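PDB 3SZ7: heat-shock protein cognate (HSC) co-chaperone sgt12 from Aspergillus fumigatus, which acts as a co-chaperone that preferentially binds tail-anchored proteins bound for the endoplasmic reticulum and passes them to the GET pathway through get4 and get5. Local coordinates for residues T8-S11 with D12-S16; A20-R24 with K25-K29; Y78-A81 with W82-G86; L87-F90 with D91-D94; E122-K125 with R126-E130. All coordinates share one frame; numbering follows the deposited sequence.

Contact 1 (T8-S11 with D12-S16); sequences TPES and DKLKS
Thr8 O accepts from Asp12 N at 3.0 Å with an N-H...O angle of 167°, the first backbone bond of helix 9-23. The next three follow in step: Lys13 N to Pro9 O, Leu14 N to Glu10 O and Lys15 N to Ser11 O, the last at 2.9 Å.

Side chains cap the first turn. Ser11 N donates to Thr8 OG1 over 3.2 Å, and Thr8 N returns a bond to Ser11 OG at 2.9 Å; the reciprocal pair defines a capping box with Thr8 as N-cap. Ser11 OG sits between its own backbone N and carbonyl carbon (chi1 68°), which turns it back toward the start of the helix. It is also hydrogen-bonded to Tyr47 OH of helix 45-57, as is Asp12 OD1.

Side chains otherwise touch lightly: Leu14 CG lies 3.4 Å from Glu10 O, beside the carbonyl that Leu14 N uses, and the leucine side chain goes on to touch Gln36 of helix 27-40.

Chemically, the box gives two amide N-H groups at the helix start side-chain acceptors, while the carboxylate of Asp12, in the first turn, probably interacts favourably with the helix dipole.

Contact 2 (A20-R24 with K25-K29); sequences AAMAR and KEYSK
Glu26 OE1 stands 2.7 Å from Arg24 NH2, and a longer ion pair joins it to Lys29 NZ at 3.8 Å, making a three-residue salt-bridge network. The carboxylate lies over one face of the Arg24 guanidinium, with the two planes 48° apart and OE1 well out of the guanidinium plane. No N-H points at that oxygen, so the attraction is one of charge. A bend at chi3 of Arg24 brings a guanidinium face against the carboxylate of the extended Glu26.

The backbone between them closes helix 9-23. Lys25 has a positive phi of 69°, and two bonds run back into the last turn: Glu26 N to Ala21 O at 2.9 Å and Lys25 N to Met22 O, also 2.9 Å. Together they identify a Schellman motif. Glu26 then serves as the N-cap position of helix 27-40, so the chain reverses within a few residues.

On the apolar flank, Met22 SD approaches the edge of the Tyr27 ring, 3.8 Å from CD1 and 76° off the ring normal, a Met-aromatic contact. Met22 also touches Tyr34 of helix 27-40 and Ala54 of helix 45-57, and Tyr27 touches Ala57 of the latter.

The turn thus combines backbone hydrogen bonds and a sulfur-aromatic contact with a largely non-directional charge cluster, whose strength would probably vary with salt concentration.

Contact 3 (Y78-A81 with W82-G86); sequences YSKA and WSRLG
Ser79 O receives two backbone donors at the start of helix 79-91: Ser83 N at 3.1 Å and Trp82 N, weakly. Regular helical bonding continues with Arg84 N to Lys80 O and Leu85 N to Ala81 O, the latter 2.9 Å long.

Aromatic groups meet the backbone at this end. Trp82 CD1 comes within 3.6 Å of Tyr78 O, and the CA of Ser79 lies at the indole edge, near its plane. The indole is fixed further by a hydrogen bond from NE1 to Pro76 O. Tyr78 turns one ring face to the first turn, with Ala81 N 3.9 Å above the ring plane and offset toward the rim.

Among the charged chains, Lys80 and Arg84 run side by side in the same direction, the arginine bending at chi2 (-92°) to run alongside the lysine. Contact is through the aliphatic stem: Lys80 CD is 3.9 Å from Arg84 NH2, and Lys80 CG lies over one guanidinium face. Their charged ends, NZ of Lys80 and NH2 of Arg84, remain 4.8 Å apart. Arg84 NE makes a weak bond to Ser49 O.

Ala81 touches helices 45-57 and 61-74, whereas Trp82 packs on helices 61-74 and 95-109. Helix 79-91, the first in the predicted third repeat, thus packs on both preceding helices and on the one that follows, as expected of stacked tetratricopeptide (TPR) helix pairs.

Contact 4 (L87-F90 with D91-D94); sequences LARF and DMAD
Arg89 O accepts from Asp94 N at 2.9 Å, and Phe90 O from Ala93 N at 2.9 Å. With the positive phi of Ala93 (61°), this pair defines the Schellman motif that ends helix 79-91. Asp91 N to Leu87 O completes the last regular helical turn, while Met92 N makes weak bonds to both Ala88 O and Arg89 O.

Arg89 and Asp94 run alongside one another: the arginine is extended from CG to NE, and Asp94 holds its CG anti to the backbone N (chi1 173°), which sets the carboxylate beside that stem. Asp94 OD2 lies 3.7 Å from Arg89 CD but 4.1 Å from Arg89 NE, beyond a salt bridge. The stronger polar partners are outside the turn: Arg89 NH2 pairs with Glu69, its NH1 donates to Gly97 O, and Asp94 OD1 accepts from Gly97 N as the cap of helix 95-109.

Further out, Asp91 OD1 sits in plane at the edge of the Phe90 ring, 3.8 Å from CD1, with carboxylate and ring planes 81° apart. The methine CG of Leu87 is 3.8 Å from Asp91 OD2. Phe90 also makes an edge-to-face contact with Tyr95.

Backbone bonds therefore shape the turn, and Arg89 and Asp94, both engaged with Gly97, couple the end of one helix to the start of the next; their mutual attraction is probably secondary.

Contact 5 (E122-K125 with R126-E130); sequences ETTK and RKIEE
Glu122 OE2 accepts two bonds from Arg126, one turn farther along helix 115-133: from NH2 at 2.8 Å, with an N-H...O angle of 159°, and from NH1 at 3.1 Å along a more bent path. The oxygen lies in the guanidinium plane, at its end, so both N-H groups can aim at it. It is met on its anti side, with the two nitrogens on opposite faces of the carboxylate plane; carboxylate and guanidinium planes stand 83° apart. The bend at chi3 of Arg126 (-66°) folds its head back beside the extended glutamate.

Backbone acceptors are used in helical order. Glu122 O takes Arg126 N, Thr123 O takes Lys127 N and Thr124 O takes Ile128 N, while Lys125 O receives Glu129 N at 2.8 Å. Helix 115-133 follows the third predicted TPR repeat and packs on helices 79-91 and 95-109, an arrangement consistent with the capping helix common at the end of TPR arrays.

Both threonine hydroxyls bond to carbonyls one turn back, Thr123 OG1 to Arg119 O and Thr124 OG1 to Gly120 O. Each threonine methyl meets the side chain four residues on: Thr123 CG2 lies 4.0 Å from Lys127 CE, and Thr124 CG2 4.1 Å from Ile128 CD1. Ile128 continues onto Tyr95 and Lys99 of helix 95-109.

The five contacts come in series along an all-helical TPR domain. Contacts 1 and 2 share helix 9-23, one at its start and the other at its exit into helix 27-40, with centres about 16 Å apart. Contacts 3 and 4 stand in the same relation on helix 79-91, about 12 Å apart. Contact 5, on helix 115-133, touches contact 4 through Phe90, whose CD2 is 3.4 Å from Thr124 OG1. Centres of contacts 1 and 5 are about 39 Å apart, on opposite sides of the chain's centre. The set therefore runs from the first helix of the domain, whose TPR region binds several HSC family members, to the helix that follows the predicted repeats.

Contact 1 (T8-S11 with D12-S16)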
loop_
_atom_site.group_PDB
_atom_site.type_symbol
_atom_site.label_atom_id
_atom_site.label_comp_id
_atom_site.label_asym_id
_atom_site.label_seq_id
_atom_site.Cartn_x
_atom_site.Cartn_y
_atom_site.Cartn_z
ATOM N N THR A 8 -25.485 -1.110 2.183
ATOM C CA THR A 8 -26.810 -0.525 2.027
ATOM C C THR A 8 -26.662 0.869 1.421
ATOM O O THR A 8 -25.550 1.385 1.313
ATOM C CB THR A 8 -27.544 -0.422 3.381
ATOM O OG1 THR A 8 -26.831 0.465 4.252
ATOM C CG2 THR A 8 -27.652 -1.791 4.040
ATOM N N PRO A 9 -27.781 1.485 1.009
ATOM C CA PRO A 9 -27.664 2.867 0.538
ATOM C C PRO A 9 -27.019 3.757 1.598
ATOM O O PRO A 9 -26.284 4.685 1.263
ATOM C CB PRO A 9 -29.120 3.275 0.300
ATOM C CG PRO A 9 -29.803 1.990 -0.038
ATOM C CD PRO A 9 -29.144 0.952 0.833
ATOM N N GLU A 10 -27.283 3.462 2.866
ATOM C CA GLU A 10 -26.710 4.236 3.962
ATOM C C GLU A 10 -25.192 4.072 4.056
ATOM O O GLU A 10 -24.463 5.057 4.194
ATOM C CB GLU A 10 -27.350 3.845 5.294
ATOM C CG GLU A 10 -26.886 4.693 6.470
ATOM C CD GLU A 10 -27.532 4.280 7.779
ATOM O OE1 GLU A 10 -28.255 3.261 7.795
ATOM O OE2 GLU A 10 -27.316 4.975 8.795
ATOM N N SER A 11 -24.709 2.834 3.996
ATOM C CA SER A 11 -23.269 2.611 4.095
ATOM C C SER A 11 -22.536 3.232 2.906
ATOM O O SER A 11 -21.444 3.778 3.058
ATOM C CB SER A 11 -22.928 1.122 4.254
ATOM O OG SER A 11 -23.222 0.380 3.086
ATOM N N ASP A 12 -23.151 3.170 1.729
ATOM C CA ASP A 12 -22.568 3.787 0.540
ATOM C C ASP A 12 -22.561 5.310 0.623
ATOM O O ASP A 12 -21.642 5.956 0.119
ATOM C CB ASP A 12 -23.287 3.339 -0.734
ATOM C CG ASP A 12 -22.882 1.945 -1.174
ATOM O OD1 ASP A 12 -21.728 1.535 -0.906
ATOM O OD2 ASP A 12 -23.717 1.258 -1.798
ATOM N N LYS A 13 -23.584 5.892 1.243
ATOM C CA LYS A 13 -23.586 7.336 1.440
ATOM C C LYS A 13 -22.393 7.708 2.309
ATOM O O LYS A 13 -21.645 8.636 2.000
ATOM C CB LYS A 13 -24.886 7.814 2.095
ATOM C CG LYS A 13 -25.000 9.328 2.169
ATOM C CD LYS A 13 -25.994 9.766 3.233
ATOM C CE LYS A 13 -25.512 9.373 4.622
ATOM N NZ LYS A 13 -26.394 9.910 5.696
ATOM N N LEU A 14 -22.218 6.968 3.398
ATOM C CA LEU A 14 -21.097 7.192 4.300
ATOM C C LEU A 14 -19.761 7.052 3.575
ATOM O O LEU A 14 -18.829 7.816 3.833
ATOM C CB LEU A 14 -21.172 6.233 5.490
ATOM C CG LEU A 14 -22.353 6.474 6.432
ATOM C CD1 LEU A 14 -22.558 5.287 7.365
ATOM C CD2 LEU A 14 -22.151 7.760 7.222
ATOM N N LYS A 15 -19.670 6.086 2.664
ATOM C CA LYS A 15 -18.450 5.899 1.876
ATOM C C LYS A 15 -18.182 7.122 1.004
ATOM O O LYS A 15 -17.053 7.608 0.922
ATOM C CB LYS A 15 -18.554 4.655 0.991
ATOM C CG LYS A 15 -17.346 4.446 0.081
ATOM C CD LYS A 15 -17.754 3.920 -1.281
ATOM C CE LYS A 15 -18.608 4.932 -2.019
ATOM N NZ LYS A 15 -19.026 4.447 -3.363
ATOM N N SER A 16 -19.229 7.613 0.349
ATOM C CA SER A 16 -19.114 8.802 -0.490
ATOM C C SER A 16 -18.712 10.024 0.327
ATOM O O SER A 16 -17.922 10.849 -0.126
ATOM C CB SER A 16 -20.427 9.065 -1.236
ATOM O OG SER A 16 -20.675 8.044 -2.189
#

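Contact 2 (A20-R24 with K25-K29)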
loop_
_atom_site.group_PDB
_atom_site.type_symbol
_atom_site.label_atom_id
_atom_site.label_comp_id
_atom_site.label_asym_id
_atom_site.label_seq_id
_atom_site.Cartn_x
_atom_site.Cartn_y
_atom_site.Cartn_z
ATOM N N ALA A 20 -15.290 12.237 -0.024
ATOM C CA ALA A 20 -15.257 13.694 -0.070
ATOM C C ALA A 20 -14.300 14.248 0.978
ATOM O O ALA A 20 -13.607 15.235 0.736
ATOM C CB ALA A 20 -16.656 14.267 0.123
ATOM N N ALA A 21 -14.265 13.609 2.144
ATOM C CA ALA A 21 -13.348 14.007 3.203
ATOM C C ALA A 21 -11.898 13.838 2.744
ATOM O O ALA A 21 -11.063 14.717 2.955
ATOM C CB ALA A 21 -13.613 13.202 4.469
ATOM N N MET A 22 -11.609 12.703 2.114
ATOM C CA MET A 22 -10.293 12.462 1.529
ATOM C C MET A 22 -9.892 13.589 0.584
ATOM O O MET A 22 -8.763 14.072 0.624
ATOM C CB MET A 22 -10.275 11.129 0.775
ATOM C CG MET A 22 -10.316 9.907 1.669
ATOM S SD MET A 22 -8.811 9.736 2.643
ATOM C CE MET A 22 -7.599 9.440 1.360
ATOM N N ALA A 23 -10.822 14.005 -0.269
ATOM C CA ALA A 23 -10.554 15.068 -1.233
ATOM C C ALA A 23 -10.151 16.364 -0.536
ATOM O O ALA A 23 -9.341 17.134 -1.053
ATOM C CB ALA A 23 -11.764 15.300 -2.124
ATOM N N ARG A 24 -10.718 16.593 0.643
ATOM C CA ARG A 24 -10.444 17.801 1.414
ATOM C C ARG A 24 -9.241 17.620 2.332
ATOM O O ARG A 24 -8.849 18.548 3.041
ATOM C CB ARG A 24 -11.671 18.200 2.239
ATOM C CG ARG A 24 -12.887 18.579 1.410
ATOM C CD ARG A 24 -14.003 19.111 2.294
ATOM N NE ARG A 24 -14.518 18.087 3.199
ATOM C CZ ARG A 24 -15.366 18.328 4.194
ATOM N NH1 ARG A 24 -15.792 19.563 4.422
ATOM N NH2 ARG A 24 -15.785 17.333 4.965
ATOM N N LYS A 25 -8.669 16.418 2.312
ATOM C CA LYS A 25 -7.519 16.070 3.141
ATOM C C LYS A 25 -7.865 15.990 4.628
ATOM O O LYS A 25 -6.992 16.116 5.488
ATOM C CB LYS A 25 -6.358 17.040 2.895
ATOM C CG LYS A 25 -5.971 17.149 1.430
ATOM C CD LYS A 25 -4.745 18.023 1.232
ATOM C CE LYS A 25 -4.441 18.191 -0.246
ATOM N NZ LYS A 25 -4.324 16.875 -0.931
ATOM N N GLU A 26 -9.144 15.778 4.922
ATOM C CA GLU A 26 -9.594 15.603 6.298
ATOM C C GLU A 26 -9.550 14.121 6.638
ATOM O O GLU A 26 -10.580 13.461 6.752
ATOM C CB GLU A 26 -11.008 16.151 6.475
ATOM C CG GLU A 26 -11.117 17.649 6.236
ATOM C CD GLU A 26 -12.547 18.138 6.263
ATOM O OE1 GLU A 26 -13.459 17.297 6.404
ATOM O OE2 GLU A 26 -12.761 19.362 6.141
ATOM N N TYR A 27 -8.338 13.606 6.802
ATOM C CA TYR A 27 -8.128 12.167 6.881
ATOM C C TYR A 27 -8.761 11.532 8.108
ATOM O O TYR A 27 -9.294 10.428 8.032
ATOM C CB TYR A 27 -6.636 11.857 6.833
ATOM C CG TYR A 27 -5.970 12.392 5.590
ATOM C CD1 TYR A 27 -6.556 12.226 4.343
ATOM C CD2 TYR A 27 -4.766 13.081 5.664
ATOM C CE1 TYR A 27 -5.951 12.715 3.199
ATOM C CE2 TYR A 27 -4.158 13.577 4.529
ATOM C CZ TYR A 27 -4.755 13.390 3.300
ATOM O OH TYR A 27 -4.150 13.882 2.167
ATOM N N SER A 28 -8.699 12.224 9.238
ATOM C CA SER A 28 -9.283 11.694 10.462
ATOM C C SER A 28 -10.792 11.514 10.304
ATOM O O SER A 28 -11.359 10.516 10.756
ATOM C CB SER A 28 -8.965 12.599 11.653
ATOM O OG SER A 28 -9.248 11.941 12.875
ATOM N N LYS A 29 -11.439 12.481 9.659
ATOM C CA LYS A 29 -12.872 12.383 9.405
ATOM C C LYS A 29 -13.164 11.245 8.439
ATOM O O LYS A 29 -14.138 10.516 8.615
ATOM C CB LYS A 29 -13.428 13.692 8.846
ATOM C CG LYS A 29 -13.551 14.804 9.871
ATOM C CD LYS A 29 -14.215 16.032 9.266
ATOM C CE LYS A 29 -14.399 17.128 10.302
ATOM N NZ LYS A 29 -15.069 18.316 9.711
#

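Contact 3 (Y78-A81 with W82-G86)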
loop_
_atom_site.group_PDB
_atom_site.type_symbol
_atom_site.label_atom_id
_atom_site.label_comp_id
_atom_site.label_asym_id
_atom_site.label_seq_id
_atom_site.Cartn_x
_atom_site.Cartn_y
_atom_site.Cartn_z
ATOM N N TYR A 78 -9.545 -8.598 -5.646
ATOM C CA TYR A 78 -9.760 -7.152 -5.700
ATOM C C TYR A 78 -8.420 -6.442 -5.794
ATOM O O TYR A 78 -7.745 -6.249 -4.787
ATOM C CB TYR A 78 -10.546 -6.689 -4.474
ATOM C CG TYR A 78 -10.855 -5.217 -4.421
ATOM C CD1 TYR A 78 -11.214 -4.513 -5.565
ATOM C CD2 TYR A 78 -10.833 -4.541 -3.214
ATOM C CE1 TYR A 78 -11.508 -3.166 -5.501
ATOM C CE2 TYR A 78 -11.132 -3.201 -3.144
ATOM C CZ TYR A 78 -11.469 -2.518 -4.284
ATOM O OH TYR A 78 -11.763 -1.179 -4.177
ATOM N N SER A 79 -8.044 -6.051 -7.010
ATOM C CA SER A 79 -6.697 -5.548 -7.259
ATOM C C SER A 79 -6.352 -4.300 -6.451
ATOM O O SER A 79 -5.207 -4.142 -6.032
ATOM C CB SER A 79 -6.460 -5.304 -8.758
ATOM O OG SER A 79 -7.126 -4.134 -9.202
ATOM N N LYS A 80 -7.326 -3.416 -6.227
ATOM C CA LYS A 80 -7.048 -2.179 -5.494
ATOM C C LYS A 80 -6.530 -2.450 -4.079
ATOM O O LYS A 80 -5.648 -1.743 -3.591
ATOM C CB LYS A 80 -8.271 -1.251 -5.454
ATOM C CG LYS A 80 -7.939 0.186 -5.055
ATOM C CD LYS A 80 -9.171 1.094 -5.062
ATOM C CE LYS A 80 -9.702 1.329 -6.468
ATOM N NZ LYS A 80 -8.864 2.270 -7.264
ATOM N N ALA A 81 -7.066 -3.476 -3.429
ATOM C CA ALA A 81 -6.638 -3.820 -2.079
ATOM C C ALA A 81 -5.163 -4.212 -2.055
ATOM O O ALA A 81 -4.437 -3.858 -1.128
ATOM C CB ALA A 81 -7.502 -4.940 -1.506
ATOM N N TRP A 82 -4.721 -4.932 -3.082
ATOM C CA TRP A 82 -3.324 -5.352 -3.168
ATOM C C TRP A 82 -2.414 -4.150 -3.391
ATOM O O TRP A 82 -1.296 -4.102 -2.871
ATOM C CB TRP A 82 -3.118 -6.363 -4.297
ATOM C CG TRP A 82 -3.693 -7.713 -4.023
ATOM C CD1 TRP A 82 -4.782 -8.277 -4.623
ATOM C CD2 TRP A 82 -3.209 -8.675 -3.077
ATOM N NE1 TRP A 82 -5.002 -9.537 -4.112
ATOM C CE2 TRP A 82 -4.057 -9.800 -3.161
ATOM C CE3 TRP A 82 -2.148 -8.692 -2.167
ATOM C CZ2 TRP A 82 -3.869 -10.934 -2.364
ATOM C CZ3 TRP A 82 -1.965 -9.822 -1.380
ATOM C CH2 TRP A 82 -2.821 -10.926 -1.487
ATOM N N SER A 83 -2.892 -3.189 -4.175
ATOM C CA SER A 83 -2.126 -1.973 -4.423
ATOM C C SER A 83 -1.956 -1.172 -3.135
ATOM O O SER A 83 -0.881 -0.628 -2.869
ATOM C CB SER A 83 -2.798 -1.119 -5.498
ATOM O OG SER A 83 -1.993 0.003 -5.812
ATOM N N ARG A 84 -3.024 -1.097 -2.344
ATOM C CA ARG A 84 -2.993 -0.430 -1.046
ATOM C C ARG A 84 -2.023 -1.117 -0.106
ATOM O O ARG A 84 -1.268 -0.457 0.600
ATOM C CB ARG A 84 -4.375 -0.450 -0.397
ATOM C CG ARG A 84 -5.423 0.304 -1.162
ATOM C CD ARG A 84 -5.514 1.733 -0.690
ATOM N NE ARG A 84 -6.554 2.435 -1.425
ATOM C CZ ARG A 84 -6.319 3.329 -2.375
ATOM N NH1 ARG A 84 -5.071 3.651 -2.691
ATOM N NH2 ARG A 84 -7.331 3.912 -2.997
ATOM N N LEU A 85 -2.063 -2.446 -0.094
ATOM C CA LEU A 85 -1.185 -3.237 0.765
ATOM C C LEU A 85 0.278 -3.055 0.366
ATOM O O LEU A 85 1.159 -2.953 1.218
ATOM C CB LEU A 85 -1.561 -4.714 0.680
ATOM C CG LEU A 85 -0.730 -5.663 1.544
ATOM C CD1 LEU A 85 -0.714 -5.179 2.987
ATOM C CD2 LEU A 85 -1.285 -7.080 1.457
ATOM N N GLY A 86 0.525 -3.016 -0.938
ATOM C CA GLY A 86 1.868 -2.800 -1.448
ATOM C C GLY A 86 2.447 -1.489 -0.959
ATOM O O GLY A 86 3.585 -1.436 -0.503
#

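Contact 4 (L87-F90 with D91-D94)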
loop_
_atom_site.group_PDB
_atom_site.type_symbol
_atom_site.label_atom_id
_atom_site.label_comp_id
_atom_site.label_asym_id
_atom_site.label_seq_id
_atom_site.Cartn_x
_atom_site.Cartn_y
_atom_site.Cartn_z
ATOM N N LEU A 87 1.666 -0.418 -1.056
ATOM C CA LEU A 87 2.146 0.893 -0.627
ATOM C C LEU A 87 2.365 0.933 0.881
ATOM O O LEU A 87 3.358 1.464 1.355
ATOM C CB LEU A 87 1.179 1.998 -1.061
ATOM C CG LEU A 87 1.637 3.432 -0.786
ATOM C CD1 LEU A 87 2.998 3.697 -1.415
ATOM C CD2 LEU A 87 0.609 4.429 -1.314
ATOM N N ALA A 88 1.427 0.379 1.638
ATOM C CA ALA A 88 1.564 0.369 3.086
ATOM C C ALA A 88 2.824 -0.379 3.517
ATOM O O ALA A 88 3.563 0.082 4.390
ATOM C CB ALA A 88 0.310 -0.223 3.751
ATOM N N ARG A 89 3.078 -1.531 2.908
ATOM C CA ARG A 89 4.280 -2.295 3.251
ATOM C C ARG A 89 5.541 -1.556 2.815
ATOM O O ARG A 89 6.548 -1.559 3.521
ATOM C CB ARG A 89 4.230 -3.689 2.629
ATOM C CG ARG A 89 3.176 -4.600 3.268
ATOM C CD ARG A 89 3.186 -5.994 2.656
ATOM N NE ARG A 89 2.299 -6.915 3.366
ATOM C CZ ARG A 89 1.955 -8.114 2.905
ATOM N NH1 ARG A 89 2.422 -8.531 1.735
ATOM N NH2 ARG A 89 1.141 -8.897 3.608
ATOM N N PHE A 90 5.476 -0.917 1.652
ATOM C CA PHE A 90 6.603 -0.140 1.154
ATOM C C PHE A 90 6.953 0.947 2.160
ATOM O O PHE A 90 8.127 1.164 2.475
ATOM C CB PHE A 90 6.249 0.474 -0.206
ATOM C CG PHE A 90 7.395 1.174 -0.875
ATOM C CD1 PHE A 90 7.747 2.466 -0.511
ATOM C CD2 PHE A 90 8.115 0.543 -1.872
ATOM C CE1 PHE A 90 8.802 3.106 -1.133
ATOM C CE2 PHE A 90 9.177 1.177 -2.497
ATOM C CZ PHE A 90 9.514 2.464 -2.129
ATOM N N ASP A 91 5.923 1.608 2.691
ATOM C CA ASP A 91 6.110 2.705 3.638
ATOM C C ASP A 91 6.569 2.208 5.012
ATOM O O ASP A 91 7.031 2.990 5.848
ATOM C CB ASP A 91 4.825 3.530 3.762
ATOM C CG ASP A 91 4.521 4.329 2.503
ATOM O OD1 ASP A 91 5.455 4.586 1.710
ATOM O OD2 ASP A 91 3.345 4.712 2.310
ATOM N N MET A 92 6.448 0.904 5.243
ATOM C CA MET A 92 7.005 0.300 6.453
ATOM C C MET A 92 8.394 -0.294 6.198
ATOM O O MET A 92 8.956 -0.963 7.065
ATOM C CB MET A 92 6.063 -0.776 7.011
ATOM C CG MET A 92 4.744 -0.231 7.517
ATOM S SD MET A 92 3.727 -1.463 8.354
ATOM C CE MET A 92 3.329 -2.559 7.002
ATOM N N ALA A 93 8.941 -0.046 5.012
ATOM C CA ALA A 93 10.235 -0.618 4.614
ATOM C C ALA A 93 10.214 -2.151 4.584
ATOM O O ALA A 93 11.251 -2.808 4.718
ATOM C CB ALA A 93 11.370 -0.103 5.526
ATOM N N ASP A 94 9.024 -2.714 4.408
ATOM C CA ASP A 94 8.879 -4.148 4.179
ATOM C C ASP A 94 8.843 -4.373 2.676
ATOM O O ASP A 94 7.790 -4.638 2.090
ATOM C CB ASP A 94 7.598 -4.668 4.834
ATOM C CG ASP A 94 7.314 -6.122 4.496
ATOM O OD1 ASP A 94 8.237 -6.833 4.029
ATOM O OD2 ASP A 94 6.166 -6.553 4.710
#

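Contact 5 (E122-K125 with R126-E130)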
loop_
_atom_site.group_PDB
_atom_site.type_symbol
_atom_site.label_atom_id
_atom_site.label_comp_id
_atom_site.label_asym_id
_atom_site.label_seq_id
_atom_site.Cartn_x
_atom_site.Cartn_y
_atom_site.Cartn_z
ATOM N N GLU A 122 8.074 -1.932 -9.860
ATOM C CA GLU A 122 9.371 -1.543 -10.397
ATOM C C GLU A 122 10.220 -0.877 -9.316
ATOM O O GLU A 122 11.393 -1.211 -9.130
ATOM C CB GLU A 122 9.201 -0.576 -11.570
ATOM C CG GLU A 122 10.523 0.011 -12.046
ATOM C CD GLU A 122 10.353 1.142 -13.046
ATOM O OE1 GLU A 122 9.339 1.156 -13.775
ATOM O OE2 GLU A 122 11.240 2.017 -13.099
ATOM N N THR A 123 9.621 0.076 -8.611
ATOM C CA THR A 123 10.329 0.819 -7.570
ATOM C C THR A 123 10.741 -0.082 -6.406
ATOM O O THR A 123 11.850 0.046 -5.882
ATOM C CB THR A 123 9.485 2.000 -7.063
ATOM O OG1 THR A 123 9.353 2.963 -8.114
ATOM C CG2 THR A 123 10.144 2.661 -5.865
ATOM N N THR A 124 9.856 -0.997 -6.013
ATOM C CA THR A 124 10.170 -1.959 -4.958
ATOM C C THR A 124 11.328 -2.879 -5.361
ATOM O O THR A 124 12.253 -3.115 -4.579
ATOM C CB THR A 124 8.940 -2.814 -4.609
ATOM O OG1 THR A 124 7.869 -1.953 -4.208
ATOM C CG2 THR A 124 9.262 -3.779 -3.467
ATOM N N LYS A 125 11.286 -3.397 -6.582
ATOM C CA LYS A 125 12.366 -4.261 -7.047
ATOM C C LYS A 125 13.690 -3.505 -7.086
ATOM O O LYS A 125 14.746 -4.070 -6.808
ATOM C CB LYS A 125 12.069 -4.807 -8.439
ATOM C CG LYS A 125 10.995 -5.871 -8.502
ATOM C CD LYS A 125 10.794 -6.310 -9.950
ATOM C CE LYS A 125 9.754 -7.409 -10.065
ATOM N NZ LYS A 125 9.640 -7.872 -11.473
ATOM N N ARG A 126 13.634 -2.234 -7.465
ATOM C CA ARG A 126 14.854 -1.455 -7.562
ATOM C C ARG A 126 15.455 -1.265 -6.176
ATOM O O ARG A 126 16.679 -1.285 -6.020
ATOM C CB ARG A 126 14.594 -0.111 -8.243
ATOM C CG ARG A 126 15.835 0.746 -8.410
ATOM C CD ARG A 126 15.554 1.973 -9.273
ATOM N NE ARG A 126 15.236 1.596 -10.646
ATOM C CZ ARG A 126 14.047 1.762 -11.218
ATOM N NH1 ARG A 126 13.051 2.322 -10.543
ATOM N NH2 ARG A 126 13.860 1.379 -12.476
ATOM N N LYS A 127 14.593 -1.080 -5.179
ATOM C CA LYS A 127 15.041 -0.914 -3.791
ATOM C C LYS A 127 15.692 -2.195 -3.289
ATOM O O LYS A 127 16.702 -2.161 -2.590
ATOM C CB LYS A 127 13.868 -0.555 -2.873
ATOM C CG LYS A 127 13.121 0.710 -3.278
ATOM C CD LYS A 127 13.717 1.963 -2.663
ATOM C CE LYS A 127 13.006 3.208 -3.196
ATOM N NZ LYS A 127 12.750 4.235 -2.143
ATOM N N ILE A 128 15.100 -3.327 -3.643
ATOM C CA ILE A 128 15.645 -4.617 -3.245
ATOM C C ILE A 128 16.982 -4.862 -3.944
ATOM O O ILE A 128 17.927 -5.343 -3.332
ATOM C CB ILE A 128 14.656 -5.759 -3.521
ATOM C CG1 ILE A 128 13.428 -5.606 -2.612
ATOM C CG2 ILE A 128 15.322 -7.100 -3.294
ATOM C CD1 ILE A 128 12.269 -6.519 -2.983
ATOM N N GLU A 129 17.070 -4.496 -5.220
ATOM C CA GLU A 129 18.323 -4.663 -5.956
ATOM C C GLU A 129 19.415 -3.737 -5.413
ATOM O O GLU A 129 20.580 -4.125 -5.355
ATOM C CB GLU A 129 18.122 -4.454 -7.461
ATOM C CG GLU A 129 19.387 -4.634 -8.300
ATOM C CD GLU A 129 19.850 -6.086 -8.432
ATOM O OE1 GLU A 129 19.383 -6.953 -7.661
ATOM O OE2 GLU A 129 20.690 -6.362 -9.319
ATOM N N GLU A 130 19.035 -2.524 -5.014
ATOM C CA GLU A 130 19.976 -1.603 -4.375
ATOM C C GLU A 130 20.613 -2.277 -3.164
ATOM O O GLU A 130 21.832 -2.247 -2.999
ATOM C CB GLU A 130 19.285 -0.303 -3.945
ATOM C CG GLU A 130 20.199 0.648 -3.167
ATOM C CD GLU A 130 19.460 1.851 -2.590
ATOM O OE1 GLU A 130 18.275 2.055 -2.932
ATOM O OE2 GLU A 130 20.069 2.596 -1.792
#